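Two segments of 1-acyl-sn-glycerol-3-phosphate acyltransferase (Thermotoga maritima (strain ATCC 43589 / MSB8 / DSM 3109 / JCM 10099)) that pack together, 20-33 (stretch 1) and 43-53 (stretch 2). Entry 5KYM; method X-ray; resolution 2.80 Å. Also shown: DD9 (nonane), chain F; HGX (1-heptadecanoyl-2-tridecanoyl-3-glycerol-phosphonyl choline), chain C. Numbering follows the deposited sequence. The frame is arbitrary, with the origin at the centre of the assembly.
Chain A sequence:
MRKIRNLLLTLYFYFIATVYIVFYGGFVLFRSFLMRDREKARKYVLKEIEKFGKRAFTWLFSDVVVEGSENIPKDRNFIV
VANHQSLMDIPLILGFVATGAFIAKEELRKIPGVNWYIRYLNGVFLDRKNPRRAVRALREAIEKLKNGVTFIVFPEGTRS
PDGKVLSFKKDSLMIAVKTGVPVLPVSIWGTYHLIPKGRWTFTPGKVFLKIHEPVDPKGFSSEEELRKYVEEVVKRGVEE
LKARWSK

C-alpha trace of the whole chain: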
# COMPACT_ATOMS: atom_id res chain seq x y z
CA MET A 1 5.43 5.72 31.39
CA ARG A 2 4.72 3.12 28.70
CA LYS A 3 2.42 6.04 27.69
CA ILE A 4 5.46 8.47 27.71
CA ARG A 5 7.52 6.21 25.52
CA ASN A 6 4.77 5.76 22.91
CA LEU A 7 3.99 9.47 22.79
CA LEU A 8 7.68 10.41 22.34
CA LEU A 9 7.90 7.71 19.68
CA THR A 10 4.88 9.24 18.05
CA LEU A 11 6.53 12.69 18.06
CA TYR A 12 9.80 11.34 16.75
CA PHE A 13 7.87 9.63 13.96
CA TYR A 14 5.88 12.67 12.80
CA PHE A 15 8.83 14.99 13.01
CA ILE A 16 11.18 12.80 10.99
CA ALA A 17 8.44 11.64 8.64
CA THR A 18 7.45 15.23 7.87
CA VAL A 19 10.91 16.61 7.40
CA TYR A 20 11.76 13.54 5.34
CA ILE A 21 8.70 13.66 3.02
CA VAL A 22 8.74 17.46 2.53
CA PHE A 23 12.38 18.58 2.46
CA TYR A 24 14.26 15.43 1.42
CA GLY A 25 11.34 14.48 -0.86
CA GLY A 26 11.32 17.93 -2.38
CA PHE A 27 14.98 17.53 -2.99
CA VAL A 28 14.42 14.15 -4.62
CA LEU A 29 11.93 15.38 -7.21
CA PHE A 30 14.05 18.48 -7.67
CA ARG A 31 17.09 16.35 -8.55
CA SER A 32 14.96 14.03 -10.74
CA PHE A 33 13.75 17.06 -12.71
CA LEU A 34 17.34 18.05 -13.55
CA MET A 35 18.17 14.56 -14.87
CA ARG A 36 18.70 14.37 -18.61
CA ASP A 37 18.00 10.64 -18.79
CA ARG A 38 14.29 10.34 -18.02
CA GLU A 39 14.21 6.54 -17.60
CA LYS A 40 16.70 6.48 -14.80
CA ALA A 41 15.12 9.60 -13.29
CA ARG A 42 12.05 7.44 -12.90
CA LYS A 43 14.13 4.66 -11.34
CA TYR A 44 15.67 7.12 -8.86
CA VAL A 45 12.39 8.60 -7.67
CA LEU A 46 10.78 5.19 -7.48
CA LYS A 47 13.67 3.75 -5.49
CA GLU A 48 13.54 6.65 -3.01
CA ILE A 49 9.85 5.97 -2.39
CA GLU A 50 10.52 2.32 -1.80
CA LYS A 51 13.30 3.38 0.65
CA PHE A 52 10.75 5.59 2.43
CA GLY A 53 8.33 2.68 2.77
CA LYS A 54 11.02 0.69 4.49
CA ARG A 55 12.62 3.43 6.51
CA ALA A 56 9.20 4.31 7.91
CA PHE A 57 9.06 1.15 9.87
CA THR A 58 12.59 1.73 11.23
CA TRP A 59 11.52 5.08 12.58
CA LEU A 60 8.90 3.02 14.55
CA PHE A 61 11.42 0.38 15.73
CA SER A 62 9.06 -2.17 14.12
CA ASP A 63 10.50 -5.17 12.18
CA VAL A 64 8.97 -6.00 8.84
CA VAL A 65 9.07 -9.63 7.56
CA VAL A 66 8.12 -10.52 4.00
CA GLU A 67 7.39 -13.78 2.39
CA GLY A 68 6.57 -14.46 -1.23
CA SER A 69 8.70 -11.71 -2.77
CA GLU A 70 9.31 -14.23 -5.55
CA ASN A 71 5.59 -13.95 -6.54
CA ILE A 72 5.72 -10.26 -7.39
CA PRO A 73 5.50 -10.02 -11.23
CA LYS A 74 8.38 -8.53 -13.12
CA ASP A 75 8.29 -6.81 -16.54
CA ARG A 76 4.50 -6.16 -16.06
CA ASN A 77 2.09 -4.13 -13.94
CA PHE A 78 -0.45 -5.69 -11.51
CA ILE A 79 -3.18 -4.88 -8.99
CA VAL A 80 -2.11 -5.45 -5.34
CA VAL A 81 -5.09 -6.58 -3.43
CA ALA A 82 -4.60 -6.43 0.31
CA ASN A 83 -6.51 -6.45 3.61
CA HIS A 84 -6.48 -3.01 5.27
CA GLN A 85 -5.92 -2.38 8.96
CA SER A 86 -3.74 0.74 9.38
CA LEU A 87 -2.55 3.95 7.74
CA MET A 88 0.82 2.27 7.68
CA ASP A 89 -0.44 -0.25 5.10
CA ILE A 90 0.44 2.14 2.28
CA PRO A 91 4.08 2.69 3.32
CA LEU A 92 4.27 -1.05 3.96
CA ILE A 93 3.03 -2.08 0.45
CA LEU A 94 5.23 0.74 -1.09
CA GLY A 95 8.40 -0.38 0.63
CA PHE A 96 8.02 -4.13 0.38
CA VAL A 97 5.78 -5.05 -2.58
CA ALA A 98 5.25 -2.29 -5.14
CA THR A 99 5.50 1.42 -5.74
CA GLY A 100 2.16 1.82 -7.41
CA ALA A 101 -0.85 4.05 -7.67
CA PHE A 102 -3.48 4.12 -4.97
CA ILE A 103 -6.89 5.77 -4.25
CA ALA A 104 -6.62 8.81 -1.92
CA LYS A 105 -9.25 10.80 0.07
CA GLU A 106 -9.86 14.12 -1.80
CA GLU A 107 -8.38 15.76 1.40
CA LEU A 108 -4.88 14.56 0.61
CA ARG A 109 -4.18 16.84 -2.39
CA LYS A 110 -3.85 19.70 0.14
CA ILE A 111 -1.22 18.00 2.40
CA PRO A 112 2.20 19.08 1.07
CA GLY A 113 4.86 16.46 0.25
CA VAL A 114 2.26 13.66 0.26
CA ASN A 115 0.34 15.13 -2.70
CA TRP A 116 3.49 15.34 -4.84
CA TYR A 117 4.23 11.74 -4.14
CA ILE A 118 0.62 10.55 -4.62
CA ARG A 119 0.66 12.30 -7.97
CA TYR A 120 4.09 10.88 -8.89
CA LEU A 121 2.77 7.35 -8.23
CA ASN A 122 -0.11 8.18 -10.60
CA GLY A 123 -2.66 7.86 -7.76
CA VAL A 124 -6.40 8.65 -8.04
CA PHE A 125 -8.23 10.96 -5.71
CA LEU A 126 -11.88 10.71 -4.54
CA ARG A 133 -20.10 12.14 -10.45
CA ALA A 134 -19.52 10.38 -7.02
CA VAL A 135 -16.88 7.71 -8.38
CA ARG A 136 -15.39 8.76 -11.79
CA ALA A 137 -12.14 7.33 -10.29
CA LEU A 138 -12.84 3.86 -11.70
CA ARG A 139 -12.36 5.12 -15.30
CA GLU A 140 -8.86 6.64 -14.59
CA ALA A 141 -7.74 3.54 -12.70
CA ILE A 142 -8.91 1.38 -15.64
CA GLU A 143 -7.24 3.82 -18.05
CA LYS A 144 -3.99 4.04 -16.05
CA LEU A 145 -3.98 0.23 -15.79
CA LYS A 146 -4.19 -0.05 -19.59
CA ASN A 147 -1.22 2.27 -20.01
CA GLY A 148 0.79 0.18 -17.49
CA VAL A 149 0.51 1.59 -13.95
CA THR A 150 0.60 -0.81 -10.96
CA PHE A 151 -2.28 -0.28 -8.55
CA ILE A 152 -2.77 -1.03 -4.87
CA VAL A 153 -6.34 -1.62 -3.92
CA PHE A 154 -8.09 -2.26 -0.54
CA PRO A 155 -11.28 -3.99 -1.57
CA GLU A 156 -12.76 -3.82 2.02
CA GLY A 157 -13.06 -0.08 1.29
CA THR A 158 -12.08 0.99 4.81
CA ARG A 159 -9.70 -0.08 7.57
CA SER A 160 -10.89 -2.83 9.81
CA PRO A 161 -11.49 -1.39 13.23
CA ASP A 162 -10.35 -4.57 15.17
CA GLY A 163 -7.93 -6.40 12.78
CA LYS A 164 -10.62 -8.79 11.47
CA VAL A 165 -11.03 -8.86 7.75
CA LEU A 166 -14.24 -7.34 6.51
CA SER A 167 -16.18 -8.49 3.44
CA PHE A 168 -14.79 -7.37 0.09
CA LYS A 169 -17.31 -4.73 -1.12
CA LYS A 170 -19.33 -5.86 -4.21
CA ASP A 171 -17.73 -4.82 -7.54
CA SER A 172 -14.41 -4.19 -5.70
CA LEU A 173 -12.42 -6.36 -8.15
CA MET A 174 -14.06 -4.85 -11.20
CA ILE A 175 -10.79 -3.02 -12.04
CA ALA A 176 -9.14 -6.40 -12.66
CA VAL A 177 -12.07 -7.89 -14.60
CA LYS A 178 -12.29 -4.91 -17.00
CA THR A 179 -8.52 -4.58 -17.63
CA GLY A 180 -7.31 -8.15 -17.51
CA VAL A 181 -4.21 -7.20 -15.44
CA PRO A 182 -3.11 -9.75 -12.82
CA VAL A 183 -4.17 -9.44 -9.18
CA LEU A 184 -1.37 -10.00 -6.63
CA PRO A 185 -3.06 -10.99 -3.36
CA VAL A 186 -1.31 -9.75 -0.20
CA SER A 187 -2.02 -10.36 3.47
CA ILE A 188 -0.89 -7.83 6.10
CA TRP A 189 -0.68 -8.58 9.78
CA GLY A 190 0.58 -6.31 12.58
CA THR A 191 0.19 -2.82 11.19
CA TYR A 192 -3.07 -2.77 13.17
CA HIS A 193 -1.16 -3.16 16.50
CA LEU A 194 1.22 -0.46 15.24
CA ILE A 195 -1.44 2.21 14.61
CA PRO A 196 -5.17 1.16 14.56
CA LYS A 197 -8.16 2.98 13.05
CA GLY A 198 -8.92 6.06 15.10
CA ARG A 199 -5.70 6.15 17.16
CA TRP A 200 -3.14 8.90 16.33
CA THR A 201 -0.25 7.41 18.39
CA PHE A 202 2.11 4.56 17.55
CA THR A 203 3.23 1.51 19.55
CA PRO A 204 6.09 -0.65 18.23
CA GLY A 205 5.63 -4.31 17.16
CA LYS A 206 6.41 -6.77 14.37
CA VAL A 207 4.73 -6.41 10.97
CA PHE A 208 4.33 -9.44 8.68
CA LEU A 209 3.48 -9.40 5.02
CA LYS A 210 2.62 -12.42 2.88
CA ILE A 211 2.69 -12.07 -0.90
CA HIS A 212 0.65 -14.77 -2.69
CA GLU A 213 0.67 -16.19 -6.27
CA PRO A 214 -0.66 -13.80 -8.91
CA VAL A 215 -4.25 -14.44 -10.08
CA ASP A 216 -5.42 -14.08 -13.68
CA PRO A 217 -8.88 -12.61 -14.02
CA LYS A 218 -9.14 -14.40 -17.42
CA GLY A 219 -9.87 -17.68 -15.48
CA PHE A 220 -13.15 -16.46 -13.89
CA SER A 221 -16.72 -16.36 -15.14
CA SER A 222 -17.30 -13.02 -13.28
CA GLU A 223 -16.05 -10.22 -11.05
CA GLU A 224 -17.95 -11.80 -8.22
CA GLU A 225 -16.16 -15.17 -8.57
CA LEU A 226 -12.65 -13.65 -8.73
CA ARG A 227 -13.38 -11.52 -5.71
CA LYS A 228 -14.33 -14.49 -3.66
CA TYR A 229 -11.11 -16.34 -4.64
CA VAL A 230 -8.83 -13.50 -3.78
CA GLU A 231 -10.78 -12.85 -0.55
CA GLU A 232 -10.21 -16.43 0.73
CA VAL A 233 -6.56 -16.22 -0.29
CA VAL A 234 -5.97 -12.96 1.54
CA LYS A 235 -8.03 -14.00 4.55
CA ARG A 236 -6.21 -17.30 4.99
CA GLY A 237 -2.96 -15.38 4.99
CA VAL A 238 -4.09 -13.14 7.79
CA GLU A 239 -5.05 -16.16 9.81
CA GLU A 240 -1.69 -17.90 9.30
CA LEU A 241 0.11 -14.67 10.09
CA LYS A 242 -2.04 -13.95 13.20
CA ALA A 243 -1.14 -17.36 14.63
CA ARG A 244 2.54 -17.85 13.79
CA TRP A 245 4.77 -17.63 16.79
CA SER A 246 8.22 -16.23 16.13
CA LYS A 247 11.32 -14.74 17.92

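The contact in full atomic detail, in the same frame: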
# COMPACT_ATOMS: atom_id res chain seq x y z
N TYR A 20 11.24 14.43 6.36
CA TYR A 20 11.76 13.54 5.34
C TYR A 20 10.91 13.69 4.07
O TYR A 20 11.47 13.96 2.96
CB TYR A 20 11.83 12.11 5.85
CG TYR A 20 12.51 11.10 4.93
CD1 TYR A 20 11.82 10.53 3.88
CD2 TYR A 20 13.79 10.65 5.16
CE1 TYR A 20 12.40 9.60 3.06
CE2 TYR A 20 14.37 9.69 4.35
CZ TYR A 20 13.69 9.16 3.27
OH TYR A 20 14.18 8.20 2.35
N ILE A 21 9.57 13.58 4.21
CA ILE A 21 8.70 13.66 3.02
C ILE A 21 8.78 15.03 2.36
O ILE A 21 8.85 15.10 1.17
CB ILE A 21 7.25 13.29 3.29
CG1 ILE A 21 7.14 11.82 3.67
CG2 ILE A 21 6.43 13.41 2.01
CD1 ILE A 21 5.75 11.43 4.21
N VAL A 22 8.83 16.11 3.11
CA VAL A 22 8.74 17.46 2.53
C VAL A 22 10.09 17.93 2.01
O VAL A 22 10.23 18.18 0.83
CB VAL A 22 8.07 18.43 3.55
CG1 VAL A 22 8.36 19.87 3.25
CG2 VAL A 22 6.55 18.15 3.64
N PHE A 23 11.10 18.00 2.86
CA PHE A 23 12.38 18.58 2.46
C PHE A 23 13.26 17.61 1.68
O PHE A 23 13.73 17.92 0.61
CB PHE A 23 13.13 19.19 3.65
CG PHE A 23 12.36 20.28 4.35
CD1 PHE A 23 11.43 19.97 5.34
CD2 PHE A 23 12.55 21.60 4.02
CE1 PHE A 23 10.67 20.94 5.96
CE2 PHE A 23 11.81 22.60 4.65
CZ PHE A 23 10.86 22.26 5.62
N TYR A 24 13.48 16.41 2.20
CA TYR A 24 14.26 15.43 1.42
C TYR A 24 13.45 15.05 0.17
O TYR A 24 13.99 14.97 -0.90
CB TYR A 24 14.66 14.21 2.28
CG TYR A 24 15.42 13.19 1.47
CD1 TYR A 24 16.62 13.52 0.83
CD2 TYR A 24 14.93 11.91 1.27
CE1 TYR A 24 17.28 12.59 0.04
CE2 TYR A 24 15.61 11.00 0.51
CZ TYR A 24 16.76 11.34 -0.11
OH TYR A 24 17.37 10.40 -0.91
N GLY A 25 12.14 14.87 0.31
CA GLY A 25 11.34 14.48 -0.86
C GLY A 25 11.21 15.58 -1.90
O GLY A 25 11.04 15.29 -3.10
N GLY A 26 11.28 16.83 -1.46
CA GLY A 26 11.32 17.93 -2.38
C GLY A 26 12.61 17.84 -3.16
O GLY A 26 12.64 17.86 -4.39
N PHE A 27 13.67 17.65 -2.42
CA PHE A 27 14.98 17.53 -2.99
C PHE A 27 15.02 16.41 -3.99
O PHE A 27 15.69 16.54 -5.01
CB PHE A 27 16.00 17.37 -1.85
CG PHE A 27 17.36 17.13 -2.33
CD1 PHE A 27 18.11 18.15 -2.83
CD2 PHE A 27 17.88 15.83 -2.33
CE1 PHE A 27 19.37 17.88 -3.33
CE2 PHE A 27 19.14 15.57 -2.82
CZ PHE A 27 19.88 16.58 -3.32
N VAL A 28 14.31 15.33 -3.74
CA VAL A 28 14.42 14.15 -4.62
C VAL A 28 13.81 14.47 -5.98
O VAL A 28 14.45 14.23 -7.03
CB VAL A 28 13.79 12.89 -3.98
CG1 VAL A 28 13.52 11.80 -5.01
CG2 VAL A 28 14.71 12.37 -2.89
N LEU A 29 12.59 15.02 -5.97
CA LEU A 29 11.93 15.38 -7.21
C LEU A 29 12.74 16.47 -7.89
O LEU A 29 12.92 16.42 -9.14
CB LEU A 29 10.54 15.92 -6.93
CG LEU A 29 9.59 14.93 -6.29
CD1 LEU A 29 8.38 15.67 -5.87
CD2 LEU A 29 9.20 13.79 -7.24
N PHE A 30 13.25 17.44 -7.10
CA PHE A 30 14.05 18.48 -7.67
C PHE A 30 15.27 17.91 -8.39
O PHE A 30 15.52 18.29 -9.53
CB PHE A 30 14.48 19.53 -6.68
CG PHE A 30 15.48 20.50 -7.25
CD1 PHE A 30 15.05 21.57 -8.03
CD2 PHE A 30 16.85 20.36 -7.04
CE1 PHE A 30 15.94 22.51 -8.55
CE2 PHE A 30 17.76 21.28 -7.58
CZ PHE A 30 17.30 22.35 -8.35
N ARG A 31 16.02 17.00 -7.79
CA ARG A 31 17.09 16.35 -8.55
C ARG A 31 16.57 15.57 -9.78
O ARG A 31 17.17 15.57 -10.82
CB ARG A 31 17.88 15.37 -7.71
CG ARG A 31 19.05 15.92 -6.92
CD ARG A 31 19.68 14.80 -6.08
NE ARG A 31 19.87 13.52 -6.82
CZ ARG A 31 20.99 13.12 -7.43
NH1 ARG A 31 22.07 13.90 -7.46
NH2 ARG A 31 21.04 11.92 -8.02
N SER A 32 15.45 14.87 -9.65
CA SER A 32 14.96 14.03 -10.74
C SER A 32 14.60 14.88 -11.93
O SER A 32 14.70 14.40 -13.06
CB SER A 32 13.73 13.20 -10.32
OG SER A 32 12.50 13.87 -10.57
N PHE A 33 14.14 16.13 -11.65
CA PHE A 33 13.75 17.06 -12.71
C PHE A 33 14.96 17.42 -13.54
O PHE A 33 14.94 17.29 -14.73
CB PHE A 33 13.09 18.29 -12.13
CG PHE A 33 12.81 19.38 -13.14
CD1 PHE A 33 11.94 19.18 -14.19
CD2 PHE A 33 13.41 20.62 -13.01
CE1 PHE A 33 11.70 20.18 -15.12
CE2 PHE A 33 13.11 21.66 -13.90
CZ PHE A 33 12.27 21.42 -14.98
N LYS A 43 13.61 5.71 -12.20
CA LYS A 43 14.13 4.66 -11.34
C LYS A 43 14.52 5.28 -10.00
O LYS A 43 14.22 4.72 -8.95
CB LYS A 43 15.32 3.94 -11.95
CG LYS A 43 15.10 2.63 -12.66
CD LYS A 43 16.33 2.18 -13.49
CE LYS A 43 17.60 1.85 -12.67
NZ LYS A 43 17.61 0.45 -12.11
N TYR A 44 15.18 6.43 -10.05
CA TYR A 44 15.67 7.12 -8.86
C TYR A 44 14.52 7.49 -7.96
O TYR A 44 14.55 7.14 -6.80
CB TYR A 44 16.47 8.37 -9.25
CG TYR A 44 16.72 9.35 -8.16
CD1 TYR A 44 17.57 9.05 -7.14
CD2 TYR A 44 16.14 10.61 -8.18
CE1 TYR A 44 17.84 9.96 -6.14
CE2 TYR A 44 16.40 11.54 -7.17
CZ TYR A 44 17.24 11.19 -6.13
OH TYR A 44 17.53 12.06 -5.11
N VAL A 45 13.51 8.16 -8.50
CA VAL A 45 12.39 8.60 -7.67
C VAL A 45 11.69 7.39 -7.07
O VAL A 45 11.36 7.38 -5.86
CB VAL A 45 11.32 9.42 -8.42
CG1 VAL A 45 10.18 9.83 -7.46
CG2 VAL A 45 11.93 10.64 -9.06
N LEU A 46 11.44 6.40 -7.93
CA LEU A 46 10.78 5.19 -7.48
C LEU A 46 11.54 4.48 -6.37
O LEU A 46 10.94 3.96 -5.45
CB LEU A 46 10.47 4.22 -8.64
CG LEU A 46 9.24 4.61 -9.48
CD1 LEU A 46 8.98 3.58 -10.51
CD2 LEU A 46 7.95 4.86 -8.67
N LYS A 47 12.86 4.47 -6.44
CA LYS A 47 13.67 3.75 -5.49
C LYS A 47 13.60 4.49 -4.19
O LYS A 47 13.46 3.86 -3.16
CB LYS A 47 15.11 3.61 -6.01
CG LYS A 47 16.00 2.65 -5.27
CD LYS A 47 15.51 1.20 -5.41
CE LYS A 47 15.80 0.41 -4.15
NZ LYS A 47 17.27 0.51 -3.77
N GLU A 48 13.63 5.82 -4.23
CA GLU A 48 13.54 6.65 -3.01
C GLU A 48 12.27 6.48 -2.21
O GLU A 48 12.30 6.63 -0.99
CB GLU A 48 13.73 8.15 -3.34
CG GLU A 48 15.13 8.60 -3.68
CD GLU A 48 16.11 8.15 -2.63
OE1 GLU A 48 15.85 8.40 -1.40
OE2 GLU A 48 17.09 7.47 -3.06
N ILE A 49 11.17 6.26 -2.92
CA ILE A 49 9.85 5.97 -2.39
C ILE A 49 9.87 4.65 -1.69
O ILE A 49 9.39 4.53 -0.58
CB ILE A 49 8.76 5.91 -3.53
CG1 ILE A 49 8.55 7.33 -4.08
CG2 ILE A 49 7.42 5.28 -3.07
CD1 ILE A 49 7.80 7.38 -5.40
N GLU A 50 10.38 3.64 -2.37
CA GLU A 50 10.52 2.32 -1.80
C GLU A 50 11.36 2.46 -0.47
O GLU A 50 10.98 1.93 0.57
CB GLU A 50 11.13 1.40 -2.84
CG GLU A 50 11.65 0.07 -2.30
CD GLU A 50 12.24 -0.84 -3.34
OE1 GLU A 50 12.90 -0.33 -4.25
OE2 GLU A 50 12.09 -2.08 -3.26
N LYS A 51 12.46 3.21 -0.52
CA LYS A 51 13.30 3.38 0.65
C LYS A 51 12.50 4.04 1.76
O LYS A 51 12.67 3.72 2.90
CB LYS A 51 14.54 4.19 0.34
CG LYS A 51 15.43 3.46 -0.67
CD LYS A 51 16.35 4.39 -1.48
CE LYS A 51 17.59 4.74 -0.71
NZ LYS A 51 18.03 6.12 -0.88
N PHE A 52 11.62 4.96 1.43
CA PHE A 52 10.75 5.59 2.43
C PHE A 52 9.84 4.55 3.09
O PHE A 52 9.75 4.46 4.33
CB PHE A 52 9.96 6.74 1.83
CG PHE A 52 8.85 7.21 2.71
CD1 PHE A 52 9.12 8.00 3.83
CD2 PHE A 52 7.52 6.85 2.45
CE1 PHE A 52 8.06 8.38 4.66
CE2 PHE A 52 6.49 7.27 3.28
CZ PHE A 52 6.75 8.03 4.37
N GLY A 53 9.19 3.76 2.26
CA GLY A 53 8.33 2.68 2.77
C GLY A 53 9.03 1.91 3.89
O GLY A 53 8.52 1.76 4.99
C1 DD9 F . 12.08 10.59 -0.55
C2 DD9 F . 10.66 10.65 -1.07
C3 DD9 F . 9.74 9.97 -0.07
C4 DD9 F . 8.30 10.08 -0.54
C5 DD9 F . 7.42 9.11 0.24
C6 DD9 F . 6.04 9.10 -0.40
C7 DD9 F . 4.90 8.56 0.47
C8 DD9 F . 3.63 8.53 -0.41
C9 DD9 F . 2.35 8.55 0.44
O11 HGX C . 25.50 15.07 -4.20
C11 HGX C . 24.43 15.52 -3.82
C12 HGX C . 24.42 16.93 -3.22
C13 HGX C . 23.09 17.38 -2.61
C14 HGX C . 23.22 18.51 -1.59
C15 HGX C . 22.08 19.53 -1.75
C16 HGX C . 22.02 20.66 -0.70
C17 HGX C . 20.74 21.51 -0.79
C18 HGX C . 20.20 21.69 -2.21
O3 HGX C . 23.24 14.69 -3.96
C3 HGX C . 23.29 13.30 -4.32
C2 HGX C . 23.52 12.39 -3.10
C1 HGX C . 23.88 10.96 -3.55
O3P HGX C . 22.76 10.30 -4.15
O2 HGX C . 22.32 12.43 -2.32
C31 HGX C . 22.45 12.21 -0.87
O31 HGX C . 23.36 11.50 -0.46
C32 HGX C . 21.43 12.82 0.09
C33 HGX C . 21.62 14.33 0.28
C34 HGX C . 20.73 14.90 1.39
C35 HGX C . 20.17 16.28 1.02
C36 HGX C . 19.07 16.86 1.94
C37 HGX C . 18.88 18.37 1.67
C38 HGX C . 17.51 18.97 2.00
C39 HGX C . 17.25 20.24 1.16
C40 HGX C . 16.02 21.08 1.55
O1 HGX C . 24.27 8.73 -5.41
P1 HGX C . 22.84 8.89 -4.96
O4 HGX C . 21.71 8.84 -5.97
O5 HGX C . 22.52 7.72 -3.87
C4 HGX C . 22.73 6.32 -4.12
C5 HGX C . 23.21 5.62 -2.86

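Helices 20-33 and 43-53 pack nearly antiparallel, at 164° with axes 9.7 Å apart at closest approach, and are nearest in register where Val28 CA lies 6.7 Å from Val45 CA. Two hydrogen bonds cross between the helices. Tyr24 OH donates a short one to Glu48 OE1 (2.6 Å), which lies near the plane of the tyrosine ring, at its edge. The same carboxylate is engaged within its own helix, where Lys51 NZ forms a salt bridge with Glu48 OE2 (2.7 Å), one turn along; the carboxylate thus pairs with both Tyr24 and Lys51, and the buried acid is not left unpaired. Farther along, Arg31 NE gives a weak hydrogen bond to Tyr44 OH (3.2 Å), bent to 131°, while Arg31 NH2 sits over one face of the Tyr44 ring. Apolar packing joins these polar links: Tyr44 points toward the first helix, and its CE2 packs on Val28 CG1 (3.6 Å). Ser32 CB approaches Val45 CG2 (3.4 Å), and Ser32 OG donates a hydrogen bond to Leu29 O (3.0 Å) within its own helix. Ile21 CD1 reaches Phe52 CZ (3.5 Å). The Tyr20 and Phe52 rings form an aromatic pair, near parallel (28°) but slid apart, so they barely overlap. Nonane lies over a face of Phe52, with its C5 3.2 Å from Phe52 CD2.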